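Local coordinates for protein lovastatin nonaketide synthase mokA (Monascus pilosus, PDB 6AD3) that builds the nonaketide precursor of monacolin K (lovastatin) as an iterative type I polyketide synthase, of which this chain is the C-terminal condensation domain, at residues 333-338 / 466-471; 484-489 / 494-499; 384-389 / 508-513; 266-269 / 273-276; 259-264 / 397-402. The protein carries 1 engineered substitution. All blocks are in the same frame, centred on the assembly; numbering follows the deposited sequence.

Interaction 1: 333-338 / 466-471; sequences AAYHVL and YDVVLE
Y335 reaches from helix 327-343 to strand 468-473 and lays one face of its ring against L470. The tight part is here. L470 CB sits 4.0 Å from the centroid of the Y335 ring and 27° off the ring normal, a CH-pi contact. The closest carbon pair is Y335 CE1 to L470 CB at 3.6 Å. L470 CD2 follows on toward the root of the ring, 3.7 Å from Y335 CD1. With CG of Y335 anti to the backbone N (chi1 177°), the ring leaves the helix and points at the strand. The looser part lies at the hydroxyl end. V468 CG2 stands near the plane of the ring at its edge, 3.6 Å from Y335 OH. Y335 OH is also 3.4 Å from V468 O, but the angle is too poor for a bond. There is no solvent side, since all the touching residues are buried. F499 of helix 495-512 also packs on Y335. The hydroxyl is satisfied by a weak hydrogen bond to the carbonyl of V436, on the neighbouring strand 435-440. The helix is thus joined to the sheet by apolar and CH-pi contact, while the one buried polar group of the tyrosine turns to another strand.

Interaction 2: 484-489 / 494-499; sequences VKLQSS and HHPRAF
L486 of strand 481-487 pushes its branched end against the first turn of helix 495-512. Its side chain can be followed outward. CB comes no closer to the helix than 4.2 Å, from P496 CG. CG faces the proline ring, with P496 CG at 3.9 Å and P496 CA a little farther. CD1 makes the closest approach, 3.3 Å from P496 N. The carbonyl carbon of H495 is almost as near to CD1, and H495 CB lies at 3.6 Å. The tip therefore rests on the peptide link between H495 and P496. CD2, the other branch, packs on V468 of the adjacent strand. A chi1 of -54° and an extended second torsion carry CD1 of L486 to the helix.

V484, two residues earlier, points to the same side of the strand. Both its methyls lie 3.8 Å from F499 CD1, and the two side chains cross at about a right angle. The backbone takes part too: V484 O is 3.7 Å from P496 CB. F499 also packs on L338, L339 and L342 of helix 327-343.

The strand and the helix follow each other in the chain, joined by a short loop. At this contact strand 484-487 and the first turn, 495-499, run at 134° to each other. The helix packs on one face of the six-stranded sheet, while K485 turns to the other face and forms a salt bridge with E471. The contact between these segments rests on apolar packing of buried groups, which suggests that fit of shape, more than polar pairing, sets the helix start against the strand.

Interaction 3: 384-389 / 508-513; sequences ITFGEH and SMFSMN
F386 and F510 meet as an offset stack, with centroids 4.4 Å apart and planes at 13°. The closest carbons of the two rings are F386 CD1 and F510 CD2, 3.5 Å apart. F510 CB also lies over the face of the F386 ring, 3.9 Å from its centroid, in a CH-pi contact. On the far face of the F510 ring sits the methyl of M509, with M509 CE 3.8 Å above the plane. The first torsion of F386 (chi1 -173°) turns the ring from its own backbone N toward the other helix.

F386 is the first residue of helix 386-401, and F510 lies near the end of helix 495-512. The start of the first helix is closed by a capping box. E388 N donates to T385 OG1 at 3.1 Å. In return T385 N donates to E388 OE1 at 3.0 Å, from above the carboxylate plane. The two bonds fix the turn that carries F386.

Farther out, F330 and A333 of helix 327-343 pack against F386, and R341 of the same helix touches F510. The C-terminal tail ties down the cap region: the backbone of F386 bonds to that of L516, and the backbone of G387 to that of P514.

Interaction 4: 266-269 / 273-276; sequences HHQP and VSPV
Q268 NE2 donates to V273 O at 3.3 Å, a weak bond with an N-H...acceptor angle of 131°. It is the one hydrogen bond between 266-269 and 273-276. The stronger polar partner of this amide lies elsewhere, for Q268 OE1 accepts from R376 on strand 371-377. The amide is thus held at both its ends, loosely at the nitrogen.

The chain of Q268 is bent at chi2 (-67°). This brings NE2 beside the V273 carbonyl and the P275 ring. P275 CD comes to 3.8 Å from Q268 NE2, and the two side chains approach from opposite directions. Lower down, Q268 CG lies 4.1 Å from S274 OG, a van der Waals contact only. V273 turns its side chain away and offers only its backbone.

The pair is a local loop contact at the surface.

Helix 256-266 ends just before H267, and the chain then runs on through this loop toward strand 301-307. H266, at the helix end, bonds through NE2 to the carbonyl of P374. H267 O makes a weak bond to R376. Strand 371-377, an outermost strand of the six-stranded sheet, therefore anchors the start of the loop, while S274 packs on F417 and P275 on D347.

Interaction 5: 259-264 / 397-402; sequences LAYWES and VREAMQ
Helices 256-266 and 386-401 pack in the lobe built on the six-stranded sheet, one of the two lobes of the chloramphenicol acetyltransferase-like fold of condensation domains. Segments 259-264 and 397-401 run at 136° to each other, and their axes come no closer than 11.9 Å. Y261 and W262 span the gap from the first helix.

W262 belongs to the buried side. Its CH2 touches A400 CB at 3.7 Å, and L375 of strand 371-377 packs on both residues. The indole nitrogen is bonded to the carbonyl of H403. The Y261 ring lies edge-on to the indole, with Y261 CD2 3.6 Å above its plane and over its centre. The ring of H403 stacks on Y261.

E399 lies on the exposed side. A trans first torsion (chi1 -169°) extends E399 toward the tyrosine. The side chain passes the end of the phenol, with E399 CG 3.3 Å from Y261 OH. The carboxylate stands nearly perpendicular to the ring, the planes 88° apart. E399 OE1 lies at the ring edge, in its plane. Y261 OH donates to E399 OE1 at 2.7 Å, and OE1 receives it on its anti lone pair, away from the other oxygen.

All five interactions lie in the same half of the condensation domain, around its six-stranded sheet. Interactions 1 and 2 are neighbours, with centres 11 Å apart, and use adjacent strands 468-473 and 481-487. The centres of interactions 3 and 1 are about 16 Å apart, and the two touch through H336 and H389. Interaction 3 shares helix 495-512 with interaction 2 and helix 386-401 with interaction 5. Interactions 4 and 5 adjoin in sequence at the end of helix 256-266, centres about 16 Å apart. Along the chain, interaction 4 falls between the segments of interaction 5 and precedes interactions 1, 2 and 3. Interactions 1, 3 and 5 interleave, tying distant sequence into one compact unit.

Interaction 1: 333-338 / 466-471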
# COMPACT_ATOMS: atom_id res chain seq x y z
N ALA A 333 13.64 -11.33 2.43
CA ALA A 333 14.81 -12.00 1.95
C ALA A 333 14.49 -13.09 0.94
O ALA A 333 15.16 -13.22 -0.05
CB ALA A 333 15.64 -12.56 3.13
N ALA A 334 13.45 -13.88 1.21
CA ALA A 334 13.05 -14.93 0.34
C ALA A 334 12.48 -14.37 -0.99
O ALA A 334 12.72 -14.91 -2.07
CB ALA A 334 12.03 -15.82 1.06
N TYR A 335 11.78 -13.25 -0.91
CA TYR A 335 11.26 -12.57 -2.09
C TYR A 335 12.41 -12.11 -2.97
O TYR A 335 12.40 -12.33 -4.19
CB TYR A 335 10.39 -11.40 -1.65
CG TYR A 335 9.84 -10.53 -2.74
CD1 TYR A 335 8.98 -11.05 -3.67
CD2 TYR A 335 9.88 -9.16 -2.60
CE1 TYR A 335 8.31 -10.21 -4.56
CE2 TYR A 335 9.21 -8.32 -3.48
CZ TYR A 335 8.46 -8.86 -4.47
OH TYR A 335 7.77 -8.00 -5.34
N HIS A 336 13.42 -11.49 -2.35
CA HIS A 336 14.60 -11.07 -3.08
C HIS A 336 15.26 -12.25 -3.77
O HIS A 336 15.63 -12.16 -4.96
CB HIS A 336 15.59 -10.39 -2.14
CG HIS A 336 16.94 -10.22 -2.75
ND1 HIS A 336 17.98 -11.08 -2.49
CD2 HIS A 336 17.36 -9.41 -3.75
CE1 HIS A 336 19.00 -10.78 -3.27
NE2 HIS A 336 18.65 -9.77 -4.05
N VAL A 337 15.44 -13.37 -3.04
CA VAL A 337 16.09 -14.54 -3.65
C VAL A 337 15.32 -15.09 -4.85
O VAL A 337 15.90 -15.35 -5.89
CB VAL A 337 16.26 -15.67 -2.62
CG1 VAL A 337 16.74 -16.95 -3.30
CG2 VAL A 337 17.23 -15.22 -1.53
N LEU A 338 13.99 -15.11 -4.78
CA LEU A 338 13.21 -15.60 -5.87
C LEU A 338 13.30 -14.65 -7.07
O LEU A 338 13.43 -15.09 -8.22
CB LEU A 338 11.76 -15.78 -5.43
CG LEU A 338 10.84 -16.31 -6.51
CD1 LEU A 338 11.37 -17.60 -7.13
CD2 LEU A 338 9.45 -16.53 -5.94
N TYR A 466 4.45 -0.84 -10.82
CA TYR A 466 5.51 -1.82 -10.54
C TYR A 466 5.28 -3.18 -11.24
O TYR A 466 4.17 -3.72 -11.23
CB TYR A 466 5.66 -1.98 -9.02
CG TYR A 466 5.99 -0.68 -8.37
CD1 TYR A 466 7.24 -0.08 -8.56
CD2 TYR A 466 5.02 0.05 -7.70
CE1 TYR A 466 7.50 1.20 -8.11
CE2 TYR A 466 5.31 1.32 -7.21
CZ TYR A 466 6.54 1.91 -7.45
OH TYR A 466 6.81 3.17 -7.02
N ASP A 467 6.36 -3.78 -11.77
CA ASP A 467 6.27 -5.05 -12.49
C ASP A 467 5.71 -6.15 -11.59
O ASP A 467 4.90 -6.95 -12.03
CB ASP A 467 7.63 -5.50 -13.02
CG ASP A 467 8.10 -4.71 -14.24
OD1 ASP A 467 7.56 -3.64 -14.55
OD2 ASP A 467 9.00 -5.22 -14.92
N VAL A 468 6.20 -6.21 -10.35
CA VAL A 468 5.84 -7.26 -9.42
C VAL A 468 5.67 -6.67 -8.03
O VAL A 468 6.46 -5.84 -7.58
CB VAL A 468 6.89 -8.40 -9.40
CG1 VAL A 468 8.25 -7.86 -9.17
CG2 VAL A 468 6.54 -9.48 -8.37
N VAL A 469 4.54 -6.99 -7.43
CA VAL A 469 4.21 -6.52 -6.11
C VAL A 469 3.78 -7.73 -5.29
O VAL A 469 2.85 -8.47 -5.68
CB VAL A 469 3.10 -5.48 -6.13
CG1 VAL A 469 2.79 -5.01 -4.70
CG2 VAL A 469 3.46 -4.29 -7.03
N LEU A 470 4.39 -7.88 -4.13
CA LEU A 470 4.00 -8.87 -3.14
C LEU A 470 3.47 -8.12 -1.91
O LEU A 470 4.21 -7.34 -1.28
CB LEU A 470 5.19 -9.75 -2.74
CG LEU A 470 4.98 -10.64 -1.52
CD1 LEU A 470 3.83 -11.58 -1.74
CD2 LEU A 470 6.23 -11.46 -1.22
N GLU A 471 2.16 -8.27 -1.64
CA GLU A 471 1.55 -7.70 -0.45
C GLU A 471 1.17 -8.86 0.46
O GLU A 471 0.72 -9.88 -0.03
CB GLU A 471 0.26 -6.97 -0.80
CG GLU A 471 0.43 -5.82 -1.75
CD GLU A 471 -0.87 -5.15 -2.08
OE1 GLU A 471 -0.95 -4.50 -3.15
OE2 GLU A 471 -1.75 -5.13 -1.17

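Interaction 2: 484-489 / 494-499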
# COMPACT_ATOMS: atom_id res chain seq x y z
N VAL A 484 0.08 -11.65 -4.83
CA VAL A 484 1.06 -11.28 -5.86
C VAL A 484 0.34 -10.62 -7.06
O VAL A 484 -0.69 -11.17 -7.59
CB VAL A 484 1.83 -12.52 -6.36
CG1 VAL A 484 2.67 -12.17 -7.57
CG2 VAL A 484 2.70 -13.06 -5.25
N LYS A 485 0.84 -9.46 -7.45
CA LYS A 485 0.33 -8.69 -8.58
C LYS A 485 1.44 -8.53 -9.59
O LYS A 485 2.55 -8.13 -9.24
CB LYS A 485 -0.13 -7.30 -8.13
CG LYS A 485 -1.22 -7.32 -7.03
CD LYS A 485 -1.58 -5.90 -6.56
CE LYS A 485 -2.77 -5.87 -5.60
NZ LYS A 485 -2.95 -4.51 -5.00
N LEU A 486 1.12 -8.82 -10.86
CA LEU A 486 2.05 -8.64 -11.98
C LEU A 486 1.43 -7.73 -13.05
O LEU A 486 0.21 -7.74 -13.27
CB LEU A 486 2.40 -9.99 -12.59
CG LEU A 486 2.94 -11.05 -11.65
CD1 LEU A 486 3.16 -12.36 -12.41
CD2 LEU A 486 4.27 -10.55 -11.04
N GLN A 487 2.26 -6.89 -13.67
CA GLN A 487 1.77 -6.01 -14.72
C GLN A 487 1.31 -6.86 -15.92
O GLN A 487 2.08 -7.67 -16.44
CB GLN A 487 2.89 -5.06 -15.19
CG GLN A 487 3.28 -3.99 -14.21
CD GLN A 487 2.20 -2.94 -13.99
OE1 GLN A 487 1.95 -2.52 -12.83
NE2 GLN A 487 1.56 -2.50 -15.07
N SER A 488 0.08 -6.61 -16.39
CA SER A 488 -0.46 -7.30 -17.59
C SER A 488 0.33 -6.87 -18.83
O SER A 488 0.37 -7.59 -19.82
CB SER A 488 -1.95 -6.96 -17.75
OG SER A 488 -2.12 -5.59 -18.05
N SER A 489 1.04 -5.76 -18.75
CA SER A 489 1.85 -5.28 -19.88
C SER A 489 3.02 -6.19 -20.17
O SER A 489 3.57 -6.18 -21.26
CB SER A 489 2.35 -3.85 -19.60
OG SER A 489 3.19 -3.81 -18.47
N HIS A 494 -1.89 -16.31 -15.90
CA HIS A 494 -1.51 -17.41 -14.98
C HIS A 494 -0.18 -17.18 -14.27
O HIS A 494 0.22 -17.97 -13.43
CB HIS A 494 -1.43 -18.75 -15.74
CG HIS A 494 -0.47 -18.73 -16.87
ND1 HIS A 494 0.72 -19.42 -16.84
CD2 HIS A 494 -0.50 -18.06 -18.05
CE1 HIS A 494 1.35 -19.23 -17.99
NE2 HIS A 494 0.66 -18.37 -18.71
N HIS A 495 0.51 -16.09 -14.59
CA HIS A 495 1.84 -15.89 -14.03
C HIS A 495 1.85 -15.51 -12.54
O HIS A 495 2.74 -15.94 -11.81
CB HIS A 495 2.63 -14.90 -14.86
CG HIS A 495 3.18 -15.48 -16.12
ND1 HIS A 495 3.46 -14.71 -17.23
CD2 HIS A 495 3.42 -16.76 -16.48
CE1 HIS A 495 3.92 -15.48 -18.19
NE2 HIS A 495 3.88 -16.74 -17.78
N PRO A 496 0.86 -14.71 -12.07
CA PRO A 496 0.90 -14.44 -10.62
C PRO A 496 0.85 -15.71 -9.79
O PRO A 496 1.62 -15.85 -8.81
CB PRO A 496 -0.35 -13.56 -10.39
CG PRO A 496 -0.52 -12.83 -11.70
CD PRO A 496 -0.19 -13.91 -12.74
N ARG A 497 -0.03 -16.64 -10.15
CA ARG A 497 -0.10 -17.91 -9.43
C ARG A 497 1.20 -18.72 -9.52
O ARG A 497 1.61 -19.35 -8.54
CB ARG A 497 -1.28 -18.75 -9.89
CG ARG A 497 -1.53 -19.91 -8.93
CD ARG A 497 -2.84 -20.57 -9.21
NE ARG A 497 -3.97 -19.68 -8.94
CZ ARG A 497 -4.36 -19.31 -7.73
NH1 ARG A 497 -3.71 -19.73 -6.65
NH2 ARG A 497 -5.41 -18.52 -7.59
N ALA A 498 1.86 -18.71 -10.68
CA ALA A 498 3.12 -19.41 -10.84
C ALA A 498 4.22 -18.80 -9.93
O ALA A 498 4.92 -19.50 -9.23
CB ALA A 498 3.55 -19.40 -12.31
N PHE A 499 4.26 -17.47 -9.85
CA PHE A 499 5.17 -16.81 -8.92
C PHE A 499 4.86 -17.11 -7.47
O PHE A 499 5.74 -17.44 -6.69
CB PHE A 499 5.15 -15.29 -9.14
CG PHE A 499 6.17 -14.56 -8.33
CD1 PHE A 499 5.90 -14.18 -7.03
CD2 PHE A 499 7.39 -14.22 -8.86
CE1 PHE A 499 6.85 -13.51 -6.27
CE2 PHE A 499 8.33 -13.53 -8.11
CZ PHE A 499 8.06 -13.19 -6.79

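Interaction 3: 384-389 / 508-513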
# COMPACT_ATOMS: atom_id res chain seq x y z
N ILE A 384 26.17 -17.89 -0.63
CA ILE A 384 25.92 -17.70 0.80
C ILE A 384 24.64 -18.44 1.19
O ILE A 384 23.90 -18.89 0.30
CB ILE A 384 25.83 -16.24 1.20
CG1 ILE A 384 24.57 -15.59 0.63
CG2 ILE A 384 27.08 -15.48 0.77
CD1 ILE A 384 24.36 -14.21 1.21
N THR A 385 24.51 -18.76 2.47
CA THR A 385 23.37 -19.51 2.94
C THR A 385 22.19 -18.54 3.13
O THR A 385 22.38 -17.35 3.28
CB THR A 385 23.64 -20.21 4.28
OG1 THR A 385 23.77 -19.23 5.31
CG2 THR A 385 24.92 -21.09 4.23
N PHE A 386 20.99 -19.09 3.21
CA PHE A 386 19.82 -18.26 3.44
C PHE A 386 19.94 -17.60 4.79
O PHE A 386 19.68 -16.43 4.92
CB PHE A 386 18.52 -19.03 3.34
CG PHE A 386 17.29 -18.15 3.41
CD1 PHE A 386 16.92 -17.40 2.31
CD2 PHE A 386 16.65 -17.91 4.61
CE1 PHE A 386 15.85 -16.51 2.38
CE2 PHE A 386 15.59 -16.98 4.69
CZ PHE A 386 15.22 -16.27 3.57
N GLY A 387 20.43 -18.33 5.79
CA GLY A 387 20.59 -17.76 7.12
C GLY A 387 21.46 -16.52 7.10
O GLY A 387 21.18 -15.55 7.81
N GLU A 388 22.58 -16.60 6.39
CA GLU A 388 23.47 -15.45 6.23
C GLU A 388 22.78 -14.28 5.52
O GLU A 388 22.93 -13.13 5.90
CB GLU A 388 24.73 -15.87 5.45
CG GLU A 388 25.54 -16.92 6.20
CD GLU A 388 26.71 -17.49 5.39
OE1 GLU A 388 26.63 -17.59 4.16
OE2 GLU A 388 27.64 -18.00 6.04
N HIS A 389 21.98 -14.61 4.52
CA HIS A 389 21.28 -13.59 3.74
C HIS A 389 20.19 -12.95 4.58
O HIS A 389 19.89 -11.77 4.43
CB HIS A 389 20.68 -14.24 2.53
CG HIS A 389 20.08 -13.27 1.56
ND1 HIS A 389 20.78 -12.21 1.04
CD2 HIS A 389 18.89 -13.30 0.92
CE1 HIS A 389 20.07 -11.65 0.08
NE2 HIS A 389 18.90 -12.26 0.02
N SER A 508 9.02 -22.50 2.09
CA SER A 508 8.95 -23.77 2.76
C SER A 508 10.37 -24.39 2.83
O SER A 508 10.78 -24.94 3.87
CB SER A 508 8.00 -24.71 2.01
OG SER A 508 7.99 -25.97 2.67
N MET A 509 11.13 -24.28 1.75
CA MET A 509 12.44 -24.91 1.71
C MET A 509 13.43 -24.22 2.65
O MET A 509 14.13 -24.87 3.44
CB MET A 509 12.96 -24.93 0.26
CG MET A 509 14.36 -25.41 0.07
SD MET A 509 14.89 -25.32 -1.68
CE MET A 509 15.07 -23.54 -1.89
N PHE A 510 13.48 -22.90 2.61
CA PHE A 510 14.44 -22.17 3.44
C PHE A 510 14.09 -22.20 4.92
O PHE A 510 14.99 -22.12 5.78
CB PHE A 510 14.63 -20.72 2.96
CG PHE A 510 15.41 -20.59 1.68
CD1 PHE A 510 16.58 -21.29 1.49
CD2 PHE A 510 14.96 -19.77 0.66
CE1 PHE A 510 17.31 -21.16 0.33
CE2 PHE A 510 15.69 -19.64 -0.52
CZ PHE A 510 16.85 -20.35 -0.70
N SER A 511 12.79 -22.25 5.24
CA SER A 511 12.38 -22.26 6.59
C SER A 511 12.60 -23.66 7.19
O SER A 511 12.84 -23.78 8.37
CB SER A 511 10.92 -21.80 6.74
OG SER A 511 10.00 -22.77 6.27
N MET A 512 12.59 -24.68 6.33
CA MET A 512 12.99 -26.06 6.73
C MET A 512 14.52 -26.13 6.95
O MET A 512 14.99 -26.75 7.88
CB MET A 512 12.57 -27.04 5.65
CG MET A 512 12.75 -28.50 5.98
SD MET A 512 11.63 -29.05 7.28
CE MET A 512 10.07 -29.02 6.38
N ASN A 513 15.27 -25.46 6.09
CA ASN A 513 16.73 -25.55 6.11
C ASN A 513 17.39 -24.26 5.65
O ASN A 513 17.70 -24.12 4.46
CB ASN A 513 17.19 -26.70 5.21
CG ASN A 513 18.67 -26.96 5.30
OD1 ASN A 513 19.41 -26.22 5.94
ND2 ASN A 513 19.12 -28.02 4.63

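Interaction 4: 266-269 / 273-276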
# COMPACT_ATOMS: atom_id res chain seq x y z
N HIS A 266 21.86 4.87 -4.62
CA HIS A 266 21.34 4.73 -5.98
C HIS A 266 22.17 5.42 -7.05
O HIS A 266 21.93 5.24 -8.25
CB HIS A 266 19.89 5.23 -6.00
CG HIS A 266 18.96 4.26 -5.35
ND1 HIS A 266 18.68 3.04 -5.91
CD2 HIS A 266 18.46 4.22 -4.09
CE1 HIS A 266 17.95 2.33 -5.06
NE2 HIS A 266 17.82 3.02 -3.95
N HIS A 267 23.29 5.99 -6.63
CA HIS A 267 24.19 6.64 -7.60
C HIS A 267 24.81 5.62 -8.58
O HIS A 267 25.06 4.45 -8.24
CB HIS A 267 25.31 7.39 -6.85
CG HIS A 267 26.08 8.35 -7.71
ND1 HIS A 267 27.25 8.00 -8.35
CD2 HIS A 267 25.84 9.64 -8.04
CE1 HIS A 267 27.68 9.03 -9.06
NE2 HIS A 267 26.81 10.02 -8.92
N GLN A 268 25.02 6.06 -9.80
CA GLN A 268 25.53 5.24 -10.85
C GLN A 268 26.85 5.88 -11.37
O GLN A 268 26.99 7.09 -11.33
CB GLN A 268 24.51 5.20 -11.98
CG GLN A 268 23.29 4.32 -11.69
CD GLN A 268 23.66 2.87 -11.60
OE1 GLN A 268 23.95 2.37 -10.54
NE2 GLN A 268 23.84 2.24 -12.76
N PRO A 269 27.71 5.09 -12.02
CA PRO A 269 28.78 5.67 -12.86
C PRO A 269 28.23 6.58 -13.95
O PRO A 269 27.09 6.41 -14.38
CB PRO A 269 29.46 4.43 -13.47
CG PRO A 269 29.20 3.35 -12.48
CD PRO A 269 27.79 3.62 -11.99
N VAL A 273 22.80 3.96 -17.05
CA VAL A 273 21.42 4.08 -16.64
C VAL A 273 21.17 3.14 -15.47
O VAL A 273 21.82 2.11 -15.36
CB VAL A 273 20.44 3.73 -17.79
CG1 VAL A 273 20.23 4.95 -18.68
CG2 VAL A 273 20.97 2.55 -18.60
N SER A 274 20.33 3.57 -14.55
CA SER A 274 19.82 2.69 -13.51
C SER A 274 19.29 1.39 -14.17
O SER A 274 18.47 1.46 -15.09
CB SER A 274 18.74 3.38 -12.72
OG SER A 274 19.25 4.49 -12.03
N PRO A 275 19.85 0.23 -13.78
CA PRO A 275 19.31 -1.03 -14.27
C PRO A 275 17.85 -1.22 -13.85
O PRO A 275 17.46 -0.83 -12.77
CB PRO A 275 20.19 -2.10 -13.58
CG PRO A 275 21.33 -1.35 -12.93
CD PRO A 275 20.76 0.01 -12.64
N VAL A 276 17.09 -1.88 -14.71
CA VAL A 276 15.71 -2.16 -14.41
C VAL A 276 15.56 -3.67 -14.34
O VAL A 276 16.35 -4.42 -14.90
CB VAL A 276 14.78 -1.57 -15.49
CG1 VAL A 276 15.03 -0.09 -15.65
CG2 VAL A 276 14.98 -2.29 -16.82

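Interaction 5: 259-264 / 397-402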
# COMPACT_ATOMS: atom_id res chain seq x y z
N LEU A 259 18.36 12.02 2.58
CA LEU A 259 18.45 12.14 1.14
C LEU A 259 19.82 11.72 0.60
O LEU A 259 19.89 10.98 -0.37
CB LEU A 259 18.12 13.57 0.71
CG LEU A 259 16.63 13.90 0.71
CD1 LEU A 259 16.46 15.40 0.57
CD2 LEU A 259 15.88 13.14 -0.37
N ALA A 260 20.89 12.07 1.30
CA ALA A 260 22.23 11.71 0.85
C ALA A 260 22.43 10.20 0.96
O ALA A 260 23.08 9.60 0.11
CB ALA A 260 23.31 12.45 1.66
N TYR A 261 21.84 9.59 1.98
CA TYR A 261 21.91 8.14 2.14
C TYR A 261 21.28 7.44 0.95
O TYR A 261 21.89 6.58 0.33
CB TYR A 261 21.19 7.71 3.41
CG TYR A 261 21.03 6.24 3.55
CD1 TYR A 261 22.05 5.46 4.07
CD2 TYR A 261 19.84 5.60 3.18
CE1 TYR A 261 21.89 4.11 4.27
CE2 TYR A 261 19.68 4.23 3.36
CZ TYR A 261 20.73 3.48 3.86
OH TYR A 261 20.58 2.12 4.06
N TRP A 262 20.07 7.84 0.60
CA TRP A 262 19.40 7.21 -0.54
C TRP A 262 20.03 7.57 -1.87
O TRP A 262 20.14 6.73 -2.76
CB TRP A 262 17.90 7.52 -0.54
CG TRP A 262 17.19 6.97 0.64
CD1 TRP A 262 16.70 7.66 1.67
CD2 TRP A 262 16.89 5.59 0.90
NE1 TRP A 262 16.11 6.80 2.58
CE2 TRP A 262 16.25 5.53 2.13
CE3 TRP A 262 17.21 4.38 0.25
CZ2 TRP A 262 15.86 4.32 2.73
CZ3 TRP A 262 16.80 3.20 0.82
CH2 TRP A 262 16.10 3.18 2.04
N GLU A 263 20.52 8.81 -2.00
CA GLU A 263 21.13 9.24 -3.24
C GLU A 263 22.42 8.48 -3.48
O GLU A 263 22.73 8.09 -4.59
CB GLU A 263 21.41 10.74 -3.21
CG GLU A 263 20.16 11.58 -3.47
CD GLU A 263 20.48 13.06 -3.55
OE1 GLU A 263 21.36 13.44 -4.36
OE2 GLU A 263 19.85 13.83 -2.83
N SER A 264 23.19 8.30 -2.44
CA SER A 264 24.46 7.59 -2.59
C SER A 264 24.20 6.11 -2.92
O SER A 264 24.83 5.53 -3.82
CB SER A 264 25.30 7.72 -1.33
OG SER A 264 26.33 6.75 -1.36
N VAL A 397 17.56 -3.61 6.33
CA VAL A 397 16.29 -3.02 6.72
C VAL A 397 16.43 -2.09 7.92
O VAL A 397 15.96 -0.94 7.90
CB VAL A 397 15.27 -4.11 7.06
CG1 VAL A 397 14.07 -3.53 7.76
CG2 VAL A 397 14.88 -4.89 5.82
N ARG A 398 17.21 -2.51 8.90
CA ARG A 398 17.44 -1.66 10.07
C ARG A 398 18.13 -0.35 9.66
O ARG A 398 17.76 0.73 10.11
CB ARG A 398 18.26 -2.39 11.14
CG ARG A 398 17.46 -3.48 11.85
CD ARG A 398 18.34 -4.17 12.90
NE ARG A 398 17.57 -4.85 13.93
CZ ARG A 398 18.11 -5.46 14.99
NH1 ARG A 398 19.43 -5.48 15.16
NH2 ARG A 398 17.33 -6.05 15.88
N GLU A 399 19.06 -0.44 8.73
CA GLU A 399 19.73 0.77 8.26
C GLU A 399 18.75 1.67 7.48
O GLU A 399 18.71 2.87 7.67
CB GLU A 399 20.93 0.40 7.41
CG GLU A 399 21.84 1.56 7.10
CD GLU A 399 23.01 1.12 6.24
OE1 GLU A 399 22.85 1.05 5.00
OE2 GLU A 399 24.04 0.75 6.81
N ALA A 400 17.97 1.07 6.60
CA ALA A 400 16.95 1.80 5.88
C ALA A 400 16.02 2.55 6.84
O ALA A 400 15.62 3.66 6.57
CB ALA A 400 16.15 0.89 4.97
N MET A 401 15.66 1.90 7.96
CA MET A 401 14.67 2.45 8.88
C MET A 401 15.22 3.64 9.67
O MET A 401 14.45 4.51 10.11
CB MET A 401 14.17 1.36 9.84
CG MET A 401 13.32 0.31 9.17
SD MET A 401 11.92 1.00 8.27
CE MET A 401 10.96 1.68 9.60
N GLN A 402 16.53 3.81 9.66
CA GLN A 402 17.11 5.03 10.17
C GLN A 402 16.91 6.24 9.25
O GLN A 402 17.28 7.35 9.60
CB GLN A 402 18.60 4.81 10.45
CG GLN A 402 18.84 3.80 11.54
CD GLN A 402 20.29 3.43 11.67
OE1 GLN A 402 21.06 3.59 10.73
NE2 GLN A 402 20.68 2.95 12.84